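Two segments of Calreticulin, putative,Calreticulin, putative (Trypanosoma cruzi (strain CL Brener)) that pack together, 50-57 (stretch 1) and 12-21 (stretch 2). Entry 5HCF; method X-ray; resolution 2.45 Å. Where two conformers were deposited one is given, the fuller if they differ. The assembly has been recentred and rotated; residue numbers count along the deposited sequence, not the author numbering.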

ATOM      1  N   ARG A  50     -17.207   8.547   4.087  0.63 42.03           N
ATOM      2  CA  ARG A  50     -17.645   7.201   3.738  0.63 41.91           C
ATOM      3  C   ARG A  50     -16.551   6.173   3.999  0.63 40.16           C
ATOM      4  O   ARG A  50     -15.367   6.496   4.026  0.63 39.02           O
ATOM      5  CB  ARG A  50     -18.066   7.131   2.260  0.63 41.85           C
ATOM      6  CG  ARG A  50     -19.216   8.050   1.871  0.63 42.98           C
ATOM      7  CD  ARG A  50     -20.562   7.462   2.263  0.63 44.62           C
ATOM      8  NE  ARG A  50     -21.643   8.439   2.148  0.63 46.49           N
ATOM      9  CZ  ARG A  50     -21.823   9.450   2.993  0.63 45.82           C
ATOM     10  NH1 ARG A  50     -20.984   9.615   4.005  0.63 43.52           N
ATOM     11  NH2 ARG A  50     -22.829  10.296   2.826  0.63 46.35           N
ATOM     12  N   PHE A  51     -16.959   4.926   4.178  1.00 40.21           N
ATOM     13  CA  PHE A  51     -16.032   3.807   4.137  1.00 38.37           C
ATOM     14  C   PHE A  51     -15.950   3.321   2.697  1.00 39.86           C
ATOM     15  O   PHE A  51     -16.916   3.430   1.944  1.00 41.23           O
ATOM     16  CB  PHE A  51     -16.478   2.669   5.051  1.00 39.42           C
ATOM     17  CG  PHE A  51     -16.384   2.986   6.513  1.00 41.35           C
ATOM     18  CD1 PHE A  51     -15.199   2.777   7.204  1.00 41.48           C
ATOM     19  CD2 PHE A  51     -17.482   3.472   7.203  1.00 42.76           C
ATOM     20  CE1 PHE A  51     -15.111   3.053   8.557  1.00 41.06           C
ATOM     21  CE2 PHE A  51     -17.399   3.751   8.559  1.00 43.03           C
ATOM     22  CZ  PHE A  51     -16.212   3.538   9.236  1.00 41.64           C
ATOM     23  N   TYR A  52     -14.798   2.795   2.309  1.00 40.70           N
ATOM     24  CA  TYR A  52     -14.669   2.188   0.991  1.00 40.91           C
ATOM     25  C   TYR A  52     -14.158   0.756   1.137  1.00 41.73           C
ATOM     26  O   TYR A  52     -13.363   0.460   2.027  1.00 42.24           O
ATOM     27  CB  TYR A  52     -13.740   3.022   0.101  1.00 38.70           C
ATOM     28  CG  TYR A  52     -14.283   4.401  -0.209  1.00 39.03           C
ATOM     29  CD1 TYR A  52     -14.208   5.431   0.727  1.00 37.37           C
ATOM     30  CD2 TYR A  52     -14.877   4.672  -1.437  1.00 40.61           C
ATOM     31  CE1 TYR A  52     -14.711   6.694   0.443  1.00 37.81           C
ATOM     32  CE2 TYR A  52     -15.381   5.928  -1.728  1.00 40.95           C
ATOM     33  CZ  TYR A  52     -15.299   6.935  -0.788  1.00 39.54           C
ATOM     34  OH  TYR A  52     -15.808   8.181  -1.089  1.00 38.55           O
ATOM     35  N   ALA A  53     -14.631  -0.133   0.272  1.00 43.68           N
ATOM     36  CA  ALA A  53     -14.215  -1.531   0.306  1.00 43.74           C
ATOM     37  C   ALA A  53     -14.479  -2.195  -1.035  1.00 46.09           C
ATOM     38  O   ALA A  53     -15.592  -2.641  -1.308  1.00 48.39           O
ATOM     39  CB  ALA A  53     -14.934  -2.279   1.416  1.00 42.37           C
ATOM     40  N   LEU A  54     -13.442  -2.260  -1.862  1.00 45.75           N
ATOM     41  CA  LEU A  54     -13.516  -2.934  -3.151  1.00 48.04           C
ATOM     42  C   LEU A  54     -12.207  -3.663  -3.450  1.00 48.19           C
ATOM     43  O   LEU A  54     -11.138  -3.269  -2.981  1.00 49.09           O
ATOM     44  CB  LEU A  54     -13.876  -1.934  -4.258  1.00 49.90           C
ATOM     45  CG  LEU A  54     -13.047  -0.652  -4.416  1.00 51.60           C
ATOM     46  CD1 LEU A  54     -11.726  -0.900  -5.103  1.00 52.33           C
ATOM     47  CD2 LEU A  54     -13.845   0.398  -5.177  1.00 54.18           C
ATOM     48  N   SER A  55     -12.301  -4.731  -4.231  1.00 48.07           N
ATOM     49  CA  SER A  55     -11.173  -5.634  -4.423  1.00 46.83           C
ATOM     50  C   SER A  55     -11.187  -6.277  -5.800  1.00 44.48           C
ATOM     51  O   SER A  55     -12.203  -6.271  -6.496  1.00 46.49           O
ATOM     52  CB  SER A  55     -11.171  -6.728  -3.346  1.00 47.10           C
ATOM     53  OG  SER A  55     -12.467  -7.275  -3.161  1.00 48.86           O
ATOM     54  N   THR A  56     -10.042  -6.817  -6.194  1.00 41.37           N
ATOM     55  CA  THR A  56      -9.949  -7.578  -7.428  1.00 42.95           C
ATOM     56  C   THR A  56      -9.021  -8.766  -7.200  1.00 42.55           C
ATOM     57  O   THR A  56      -8.141  -8.721  -6.340  1.00 42.25           O
ATOM     58  CB  THR A  56      -9.436  -6.722  -8.602  1.00 43.11           C
ATOM     59  OG1 THR A  56      -9.606  -7.441  -9.830  1.00 46.22           O
ATOM     60  CG2 THR A  56      -7.969  -6.368  -8.413  1.00 36.45           C
ATOM     61  N   ALA A  57      -9.227  -9.830  -7.964  1.00 42.72           N
ATOM     62  CA  ALA A  57      -8.435 -11.039  -7.802  1.00 43.41           C
ATOM     63  C   ALA A  57      -7.252 -11.048  -8.756  1.00 46.18           C
ATOM     64  O   ALA A  57      -7.377 -10.649  -9.918  1.00 48.63           O
ATOM     65  CB  ALA A  57      -9.299 -12.272  -8.016  1.00 43.63           C
TER
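Stretch 2, residues 12-21: EHWTTSKHRD

Stretch 1 is extended throughout, a β-strand from R50 to A57 that continues later in the chain. Stretch 2 is mostly loop or turn, but around T15 and T16 it straightens into a short strand and lies alongside stretch 1 as an antiparallel neighbour. The end-to-end directions of the touching parts differ by 150°, so the two chains run roughly head to tail. They approach most closely at L54 and T16, whose CA atoms are 4.0 Å apart. The CA atoms of T56 and W14 are 4.6 Å apart and those of A53 and S17 5.7 Å, while at F51 and R20 the CA-to-CA distance has opened to 9.0 Å: the backbones diverge, and only long side chains still bridge them. Together the stretches bury 533 Å².

Main-chain hydrogen bonds set the register. S55 and T15 form the hydrogen-bonded antiparallel pair, with T15 N giving to S55 O at 2.7 Å and S55 N giving to T15 O at 2.9 Å. One residue further along each chain, in opposite senses, L54 and T16 form a non-hydrogen-bonded pair. Beyond it the ladder gains another rung, from S17 N to A53 O, 2.9 Å long and almost linear at 178°. Close CA-H...O contacts accompany these bonds, with L54 CA 3.2 Å from T15 O and W14 CA 3.3 Å from S55 O. The alternation of a β-strand puts the side chains of L54 and T16 on one face of the sheet and those of S55 and T15 on the other. Threonine suits such a strand, since its β-branched side chain favours extended backbone angles.

A side-chain hydrogen bond adds to the ladder at the other end, where T56 OG1 gives to H13 O at 3.1 Å. The same hydroxyl lies at the edge of the H13 imidazole, near its plane, with OG1 3.6 Å from CD2. Within stretch 2, H19 N gives to S17 OG at 2.9 Å, a bond from a backbone amide to a serine hydroxyl that helps hold the turn leaving the strand.

Apolar packing centres on W14, which has the largest area covered by the other stretch. Its CA-to-CB bond points sideways, but the broad indole reaches nearer to stretch 1. T56 sits over one face: its CB is 3.5 Å from the centroid of the five-membered ring and just 7° off the ring normal, a CH-π contact, and T56 CG2 is 3.3 Å from W14 CE2. Threonine can thus serve both environments, its methyl meeting the indole while its hydroxyl reaches a carbonyl. L54 CD1 comes within 3.1 Å of W14 CE3, a tight contact between buried apolar groups.

At the far end, F51 and R20 span the widened gap. F51 CD2 lies over one face of the R20 guanidinium, 3.6 Å from NH1; a flat, delocalised cation can accommodate an aromatic neighbour there.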

ATOM      1  N   GLU A  12     -14.534  -2.339 -13.808  1.00 68.28           N
ATOM      2  CA  GLU A  12     -15.546  -3.390 -13.860  1.00 70.40           C
ATOM      3  C   GLU A  12     -15.086  -4.685 -13.198  1.00 66.95           C
ATOM      4  O   GLU A  12     -15.896  -5.402 -12.613  1.00 67.76           O
ATOM      5  CB  GLU A  12     -15.963  -3.665 -15.308  1.00 76.48           C
ATOM      6  CG  GLU A  12     -16.733  -2.525 -15.947  1.00 81.16           C
ATOM      7  CD  GLU A  12     -17.929  -2.109 -15.113  1.00 84.32           C
ATOM      8  OE1 GLU A  12     -18.650  -3.006 -14.623  1.00 85.81           O
ATOM      9  OE2 GLU A  12     -18.135  -0.892 -14.931  1.00 85.22           O
ATOM     10  N   HIS A  13     -13.790  -4.980 -13.281  1.00 63.30           N
ATOM     11  CA  HIS A  13     -13.250  -6.220 -12.719  1.00 60.34           C
ATOM     12  C   HIS A  13     -12.999  -6.113 -11.214  1.00 57.10           C
ATOM     13  O   HIS A  13     -12.578  -7.078 -10.574  1.00 56.43           O
ATOM     14  CB  HIS A  13     -11.957  -6.619 -13.437  1.00 59.60           C
ATOM     15  CG  HIS A  13     -10.910  -5.549 -13.442  1.00 58.83           C
ATOM     16  ND1 HIS A  13     -11.018  -4.404 -14.201  1.00 60.96           N
ATOM     17  CD2 HIS A  13      -9.730  -5.453 -12.782  1.00 55.89           C
ATOM     18  CE1 HIS A  13      -9.955  -3.645 -14.006  1.00 58.86           C
ATOM     19  NE2 HIS A  13      -9.157  -4.260 -13.150  1.00 55.70           N
ATOM     20  N   TRP A  14     -13.248  -4.935 -10.655  1.00 55.23           N
ATOM     21  CA  TRP A  14     -13.146  -4.743  -9.214  1.00 52.26           C
ATOM     22  C   TRP A  14     -14.519  -4.892  -8.566  1.00 53.40           C
ATOM     23  O   TRP A  14     -15.492  -4.277  -9.004  1.00 56.69           O
ATOM     24  CB  TRP A  14     -12.554  -3.374  -8.885  1.00 50.41           C
ATOM     25  CG  TRP A  14     -11.061  -3.325  -8.974  1.00 47.78           C
ATOM     26  CD1 TRP A  14     -10.305  -3.344 -10.108  1.00 48.47           C
ATOM     27  CD2 TRP A  14     -10.139  -3.257  -7.880  1.00 44.48           C
ATOM     28  NE1 TRP A  14      -8.971  -3.289  -9.790  1.00 45.88           N
ATOM     29  CE2 TRP A  14      -8.841  -3.235  -8.427  1.00 43.47           C
ATOM     30  CE3 TRP A  14     -10.286  -3.217  -6.489  1.00 42.90           C
ATOM     31  CZ2 TRP A  14      -7.695  -3.166  -7.632  1.00 40.14           C
ATOM     32  CZ3 TRP A  14      -9.149  -3.149  -5.701  1.00 40.08           C
ATOM     33  CH2 TRP A  14      -7.870  -3.124  -6.276  1.00 38.74           C
ATOM     34  N   THR A  15     -14.596  -5.713  -7.526  1.00 50.77           N
ATOM     35  CA  THR A  15     -15.866  -5.965  -6.856  1.00 52.37           C
ATOM     36  C   THR A  15     -15.990  -5.194  -5.549  1.00 50.52           C
ATOM     37  O   THR A  15     -15.118  -5.271  -4.688  1.00 47.15           O
ATOM     38  CB  THR A  15     -16.062  -7.459  -6.560  1.00 51.84           C
ATOM     39  OG1 THR A  15     -15.858  -8.216  -7.759  1.00 54.05           O
ATOM     40  CG2 THR A  15     -17.461  -7.707  -6.040  1.00 50.10           C
ATOM     41  N   THR A  16     -17.091  -4.464  -5.408  1.00 54.12           N
ATOM     42  CA  THR A  16     -17.347  -3.673  -4.214  1.00 52.97           C
ATOM     43  C   THR A  16     -18.129  -4.496  -3.197  1.00 53.15           C
ATOM     44  O   THR A  16     -19.118  -5.138  -3.540  1.00 56.11           O
ATOM     45  CB  THR A  16     -18.126  -2.387  -4.549  1.00 55.35           C
ATOM     46  OG1 THR A  16     -17.497  -1.715  -5.649  1.00 55.37           O
ATOM     47  CG2 THR A  16     -18.167  -1.458  -3.343  1.00 53.78           C
ATOM     48  N   SER A  17     -17.688  -4.465  -1.946  1.00 40.75           N
ATOM     49  CA  SER A  17     -18.248  -5.326  -0.910  1.00 42.50           C
ATOM     50  C   SER A  17     -19.729  -5.077  -0.633  1.00 45.33           C
ATOM     51  O   SER A  17     -20.258  -4.010  -0.934  1.00 46.64           O
ATOM     52  CB  SER A  17     -17.456  -5.159   0.383  1.00 42.15           C
ATOM     53  OG  SER A  17     -18.110  -5.806   1.460  1.00 43.92           O
ATOM     54  N   LYS A  18     -20.394  -6.085  -0.075  1.00 48.24           N
ATOM     55  CA  LYS A  18     -21.787  -5.955   0.332  1.00 51.91           C
ATOM     56  C   LYS A  18     -21.899  -5.977   1.857  1.00 53.70           C
ATOM     57  O   LYS A  18     -22.980  -6.196   2.414  1.00 57.16           O
ATOM     58  CB  LYS A  18     -22.638  -7.072  -0.274  1.00 54.67           C
ATOM     59  CG  LYS A  18     -22.800  -7.002  -1.777  1.00 56.67           C
ATOM     60  CD  LYS A  18     -23.773  -8.070  -2.256  1.00 61.14           C
ATOM     61  CE  LYS A  18     -25.076  -7.439  -2.749  1.00 64.38           C
ATOM     62  NZ  LYS A  18     -24.935  -6.884  -4.128  1.00 65.70           N
ATOM     63  N   HIS A  19     -20.779  -5.752   2.533  1.00 51.73           N
ATOM     64  CA  HIS A  19     -20.754  -5.795   3.989  1.00 51.70           C
ATOM     65  C   HIS A  19     -21.538  -4.630   4.588  1.00 55.67           C
ATOM     66  O   HIS A  19     -21.978  -4.697   5.736  1.00 58.89           O
ATOM     67  CB  HIS A  19     -19.312  -5.784   4.499  1.00 48.38           C
ATOM     68  CG  HIS A  19     -19.196  -5.935   5.983  1.00 49.44           C
ATOM     69  ND1 HIS A  19     -19.391  -7.138   6.626  1.00 51.22           N
ATOM     70  CD2 HIS A  19     -18.900  -5.036   6.952  1.00 49.30           C
ATOM     71  CE1 HIS A  19     -19.221  -6.974   7.927  1.00 51.63           C
ATOM     72  NE2 HIS A  19     -18.922  -5.707   8.150  1.00 50.08           N
ATOM     73  N   ARG A  20     -21.719  -3.570   3.802  1.00 55.98           N
ATOM     74  CA  ARG A  20     -22.550  -2.440   4.210  1.00 58.36           C
ATOM     75  C   ARG A  20     -23.263  -1.910   2.967  1.00 60.45           C
ATOM     76  O   ARG A  20     -22.711  -1.961   1.870  1.00 60.77           O
ATOM     77  CB  ARG A  20     -21.699  -1.340   4.860  1.00 58.18           C
ATOM     78  CG  ARG A  20     -20.724  -1.869   5.908  1.00 59.63           C
ATOM     79  CD  ARG A  20     -19.799  -0.801   6.512  1.00 59.62           C
ATOM     80  NE  ARG A  20     -20.431  -0.019   7.573  1.00 61.15           N
ATOM     81  CZ  ARG A  20     -20.815   1.246   7.458  1.00 62.35           C
ATOM     82  NH1 ARG A  20     -20.648   1.891   6.313  1.00 62.82           N
ATOM     83  NH2 ARG A  20     -21.373   1.866   8.490  1.00 63.40           N
ATOM     84  N   ASP A  21     -24.488  -1.415   3.121  1.00 63.15           N
ATOM     85  CA  ASP A  21     -25.238  -0.925   1.964  1.00 64.61           C
ATOM     86  C   ASP A  21     -24.858   0.511   1.608  1.00 62.67           C
ATOM     87  O   ASP A  21     -25.461   1.119   0.724  1.00 63.60           O
ATOM     88  CB  ASP A  21     -26.751  -1.010   2.213  1.00 67.79           C
ATOM     89  CG  ASP A  21     -27.229  -0.082   3.328  1.00 70.18           C
ATOM     90  OD1 ASP A  21     -26.433   0.735   3.840  1.00 70.11           O
ATOM     91  OD2 ASP A  21     -28.425  -0.154   3.683  1.00 71.81           O
TER